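Long-range contact in MYB21 (Trichomonas vaginalis, PDB 3OSG), which binds promoter DNA elements of the ap65-1 gene through its R2R3 Myb domain and probably acts as a sequence-specific transcription factor: residues 52-57 with 95-100. Residues are numbered along the deposited sequence; the frame is centred on the assembly and turned at random.
Sequences WKNYLA and TDIHIK. With nucleotides of chain B; nucleotides of chain C.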
loop_
_atom_site.group_PDB
_atom_site.type_symbol
_atom_site.label_atom_id
_atom_site.label_comp_id
_atom_site.label_asym_id
_atom_site.label_seq_id
_atom_site.Cartn_x
_atom_site.Cartn_y
_atom_site.Cartn_z
ATOM N N TRP A 52 -6.256 3.952 0.183
ATOM C CA TRP A 52 -7.022 3.393 -0.923
ATOM C C TRP A 52 -6.133 2.743 -1.983
ATOM O O TRP A 52 -6.310 1.575 -2.333
ATOM C CB TRP A 52 -7.928 4.447 -1.562
ATOM C CG TRP A 52 -8.547 3.950 -2.838
ATOM C CD1 TRP A 52 -8.060 4.110 -4.101
ATOM C CD2 TRP A 52 -9.747 3.179 -2.966
ATOM N NE1 TRP A 52 -8.891 3.501 -5.015
ATOM C CE2 TRP A 52 -9.936 2.922 -4.341
ATOM C CE3 TRP A 52 -10.682 2.691 -2.053
ATOM C CZ2 TRP A 52 -11.026 2.195 -4.825
ATOM C CZ3 TRP A 52 -11.763 1.967 -2.529
ATOM C CH2 TRP A 52 -11.924 1.722 -3.906
ATOM N N LYS A 53 -5.153 3.485 -2.462
ATOM C CA LYS A 53 -4.336 3.024 -3.576
ATOM C C LYS A 53 -3.547 1.756 -3.254
ATOM O O LYS A 53 -3.417 0.876 -4.097
ATOM C CB LYS A 53 -3.407 4.144 -4.034
ATOM C CG LYS A 53 -2.519 3.801 -5.231
ATOM C CD LYS A 53 -1.659 5.005 -5.629
ATOM C CE LYS A 53 -0.783 4.704 -6.859
ATOM N NZ LYS A 53 0.199 3.578 -6.613
ATOM N N ASN A 54 -3.047 1.653 -2.030
ATOM C CA ASN A 54 -2.165 0.545 -1.664
ATOM C C ASN A 54 -2.837 -0.563 -0.869
ATOM O O ASN A 54 -2.273 -1.647 -0.720
ATOM C CB ASN A 54 -0.965 1.056 -0.862
ATOM C CG ASN A 54 -0.137 2.050 -1.635
ATOM O OD1 ASN A 54 0.426 1.729 -2.683
ATOM N ND2 ASN A 54 -0.063 3.275 -1.130
ATOM N N TYR A 55 -4.025 -0.315 -0.336
ATOM C CA TYR A 55 -4.649 -1.333 0.517
ATOM C C TYR A 55 -6.124 -1.665 0.256
ATOM O O TYR A 55 -6.523 -2.818 0.412
ATOM C CB TYR A 55 -4.392 -1.031 2.003
ATOM C CG TYR A 55 -2.911 -1.086 2.304
ATOM C CD1 TYR A 55 -2.284 -2.297 2.563
ATOM C CD2 TYR A 55 -2.137 0.068 2.269
ATOM C CE1 TYR A 55 -0.937 -2.359 2.796
ATOM C CE2 TYR A 55 -0.788 0.025 2.512
ATOM C CZ TYR A 55 -0.187 -1.194 2.770
ATOM O OH TYR A 55 1.159 -1.255 2.993
ATOM N N LEU A 56 -6.927 -0.681 -0.146
ATOM C CA LEU A 56 -8.373 -0.902 -0.225
ATOM C C LEU A 56 -8.899 -1.134 -1.630
ATOM O O LEU A 56 -9.886 -1.841 -1.808
ATOM C CB LEU A 56 -9.138 0.237 0.448
ATOM C CG LEU A 56 -8.717 0.451 1.900
ATOM C CD1 LEU A 56 -9.484 1.609 2.539
ATOM C CD2 LEU A 56 -8.895 -0.836 2.700
ATOM N N ALA A 57 -8.241 -0.541 -2.620
ATOM C CA ALA A 57 -8.672 -0.646 -4.007
ATOM C C ALA A 57 -8.889 -2.094 -4.426
ATOM O O ALA A 57 -8.093 -2.975 -4.091
ATOM C CB ALA A 57 -7.673 0.016 -4.917
ATOM N N THR A 95 1.732 -3.004 -5.378
ATOM C CA THR A 95 2.171 -1.665 -5.768
ATOM C C THR A 95 3.605 -1.487 -5.343
ATOM O O THR A 95 4.162 -2.351 -4.683
ATOM C CB THR A 95 1.341 -0.582 -5.070
ATOM O OG1 THR A 95 1.704 -0.529 -3.684
ATOM C CG2 THR A 95 -0.139 -0.902 -5.187
ATOM N N ASP A 96 4.196 -0.357 -5.697
ATOM C CA ASP A 96 5.576 -0.090 -5.341
ATOM C C ASP A 96 5.810 -0.167 -3.830
ATOM O O ASP A 96 6.886 -0.541 -3.396
ATOM C CB ASP A 96 6.030 1.262 -5.894
ATOM C CG ASP A 96 5.219 2.422 -5.346
ATOM O OD1 ASP A 96 5.764 3.536 -5.235
ATOM O OD2 ASP A 96 4.031 2.224 -5.029
ATOM N N ILE A 97 4.801 0.190 -3.044
ATOM C CA ILE A 97 4.898 0.121 -1.589
ATOM C C ILE A 97 5.168 -1.326 -1.185
ATOM O O ILE A 97 6.087 -1.600 -0.421
ATOM C CB ILE A 97 3.579 0.565 -0.898
ATOM C CG1 ILE A 97 3.395 2.085 -0.978
ATOM C CG2 ILE A 97 3.514 0.039 0.538
ATOM C CD1 ILE A 97 4.584 2.894 -0.538
ATOM N N HIS A 98 4.365 -2.243 -1.717
ATOM C CA HIS A 98 4.518 -3.658 -1.399
ATOM C C HIS A 98 5.849 -4.208 -1.905
ATOM O O HIS A 98 6.529 -4.966 -1.199
ATOM C CB HIS A 98 3.349 -4.496 -1.947
ATOM C CG HIS A 98 1.995 -3.921 -1.656
ATOM N ND1 HIS A 98 1.588 -3.563 -0.388
ATOM C CD2 HIS A 98 0.952 -3.641 -2.475
ATOM C CE1 HIS A 98 0.358 -3.084 -0.437
ATOM N NE2 HIS A 98 -0.050 -3.117 -1.692
ATOM N N ILE A 99 6.225 -3.836 -3.119
ATOM C CA ILE A 99 7.480 -4.315 -3.689
ATOM C C ILE A 99 8.688 -3.903 -2.850
ATOM O O ILE A 99 9.564 -4.731 -2.567
ATOM C CB ILE A 99 7.675 -3.853 -5.171
ATOM C CG1 ILE A 99 7.139 -4.901 -6.147
ATOM C CG2 ILE A 99 9.150 -3.636 -5.475
ATOM C CD1 ILE A 99 5.644 -5.090 -6.150
ATOM N N LYS A 100 8.755 -2.639 -2.441
ATOM C CA LYS A 100 9.912 -2.205 -1.658
ATOM C C LYS A 100 9.939 -2.782 -0.218
ATOM O O LYS A 100 11.008 -3.075 0.306
ATOM C CB LYS A 100 10.162 -0.685 -1.728
ATOM C CG LYS A 100 9.183 0.236 -1.007
ATOM C CD LYS A 100 9.571 1.701 -1.249
ATOM C CE LYS A 100 8.565 2.654 -0.614
ATOM N NZ LYS A 100 8.612 2.557 0.881
ATOM P P DA B 5 1.479 -4.004 5.147
ATOM O OP1 DA B 5 0.586 -5.157 5.275
ATOM O OP2 DA B 5 2.035 -3.617 3.832
ATOM O "O5'" DA B 5 0.716 -2.740 5.761
ATOM C "C5'" DA B 5 0.207 -2.851 7.075
ATOM C "C4'" DA B 5 0.102 -1.483 7.702
ATOM O "O4'" DA B 5 1.438 -0.983 7.967
ATOM C "C3'" DA B 5 -0.560 -0.418 6.824
ATOM O "O3'" DA B 5 -1.236 0.491 7.677
ATOM C "C2'" DA B 5 0.620 0.262 6.144
ATOM C "C1'" DA B 5 1.691 0.191 7.224
ATOM N N9 DA B 5 3.045 0.041 6.694
ATOM C C8 DA B 5 3.424 -0.721 5.626
ATOM N N7 DA B 5 4.712 -0.679 5.364
ATOM C C5 DA B 5 5.220 0.142 6.343
ATOM C C6 DA B 5 6.532 0.565 6.625
ATOM N N6 DA B 5 7.586 0.184 5.894
ATOM N N1 DA B 5 6.719 1.380 7.675
ATOM C C2 DA B 5 5.656 1.737 8.408
ATOM N N3 DA B 5 4.369 1.400 8.230
ATOM C C4 DA B 5 4.210 0.596 7.175
ATOM P P DG C 6 14.713 4.008 -2.244
ATOM O OP1 DG C 6 16.041 3.857 -2.870
ATOM O OP2 DG C 6 13.896 2.813 -2.006
ATOM O "O5'" DG C 6 14.918 4.828 -0.918
ATOM C "C5'" DG C 6 15.620 6.060 -0.987
ATOM C "C4'" DG C 6 15.508 6.846 0.308
ATOM O "O4'" DG C 6 14.125 7.137 0.665
ATOM C "C3'" DG C 6 16.123 6.147 1.509
ATOM O "O3'" DG C 6 16.795 7.186 2.237
ATOM C "C2'" DG C 6 14.900 5.562 2.221
ATOM C "C1'" DG C 6 13.809 6.599 1.938
ATOM N N9 DG C 6 12.458 6.060 1.778
ATOM C C8 DG C 6 12.105 5.062 0.919
ATOM N N7 DG C 6 10.834 4.784 0.930
ATOM C C5 DG C 6 10.295 5.659 1.859
ATOM C C6 DG C 6 8.944 5.799 2.288
ATOM O O6 DG C 6 7.955 5.157 1.878
ATOM N N1 DG C 6 8.817 6.805 3.252
ATOM C C2 DG C 6 9.889 7.558 3.711
ATOM N N2 DG C 6 9.641 8.497 4.628
ATOM N N3 DG C 6 11.148 7.421 3.309
ATOM C C4 DG C 6 11.285 6.460 2.380
ATOM P P DT B 6 -1.943 1.836 7.182
ATOM O OP1 DT B 6 -3.062 1.969 8.144
ATOM O OP2 DT B 6 -2.184 1.819 5.721
ATOM O "O5'" DT B 6 -0.872 2.993 7.447
ATOM C "C5'" DT B 6 -0.459 3.279 8.785
ATOM C "C4'" DT B 6 0.713 4.251 8.800
ATOM O "O4'" DT B 6 1.769 3.734 7.980
ATOM C "C3'" DT B 6 0.488 5.663 8.263
ATOM O "O3'" DT B 6 0.719 6.511 9.374
ATOM C "C2'" DT B 6 1.538 5.870 7.150
ATOM C "C1'" DT B 6 2.564 4.816 7.540
ATOM N N1 DT B 6 3.398 4.228 6.461
ATOM C C2 DT B 6 4.755 4.427 6.478
ATOM O O2 DT B 6 5.301 5.107 7.314
ATOM N N3 DT B 6 5.453 3.819 5.470
ATOM C C4 DT B 6 4.933 3.049 4.462
ATOM O O4 DT B 6 5.653 2.560 3.613
ATOM C C5 DT B 6 3.494 2.868 4.477
ATOM C C7 DT B 6 2.808 2.043 3.413
ATOM C C6 DT B 6 2.803 3.461 5.470
HETATM O O HOH W 1 1.636 3.196 -4.540
#
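Asn54 turns a face of its carboxamide to Ile97 CG1, which lies 3.4 Å from OD1, while OD1 itself meets Thr95 OG1. Thr95 OG1 donates to Asn54 OD1 (2.8 Å), tilted 24° from the carbonyl plane, and accepts a weak N-cap bond from Ile97 N. A water also donates to Asn54 OD1, so two donors fix the carboxamide at the helix junction; the water donates to Asp96 OD2 and accepts from Lys53 NZ, bridging charges that stay 4.4 Å apart (Lys53 NZ to Asp96 OD2). His98 NE2 gives Asn54 O a weak bond, while CE1 of the same ring comes to the rim atom CE1 of Tyr55 (3.6 Å), an offset edge-to-face pair with planes at 85°. Tyr55 OH then donates to OP2 of DA5 of chain B (2.7 Å). Ile97 CG2 meets the thymine methyl C7 of DT6 of chain B at 3.6 Å, and Lys100 NZ reads O6 (2.9 Å) and N7 of DG6 of chain C, direct base contacts characteristic of a Myb recognition helix. The contact thus ties the two Myb-like ranges of the R2R3 domain together at the DNA, segments 52-56 and 96-100 inclined at 64°, with Trp52 and Leu56 packing on helix 16-29 and Ile99 on helix 84-88.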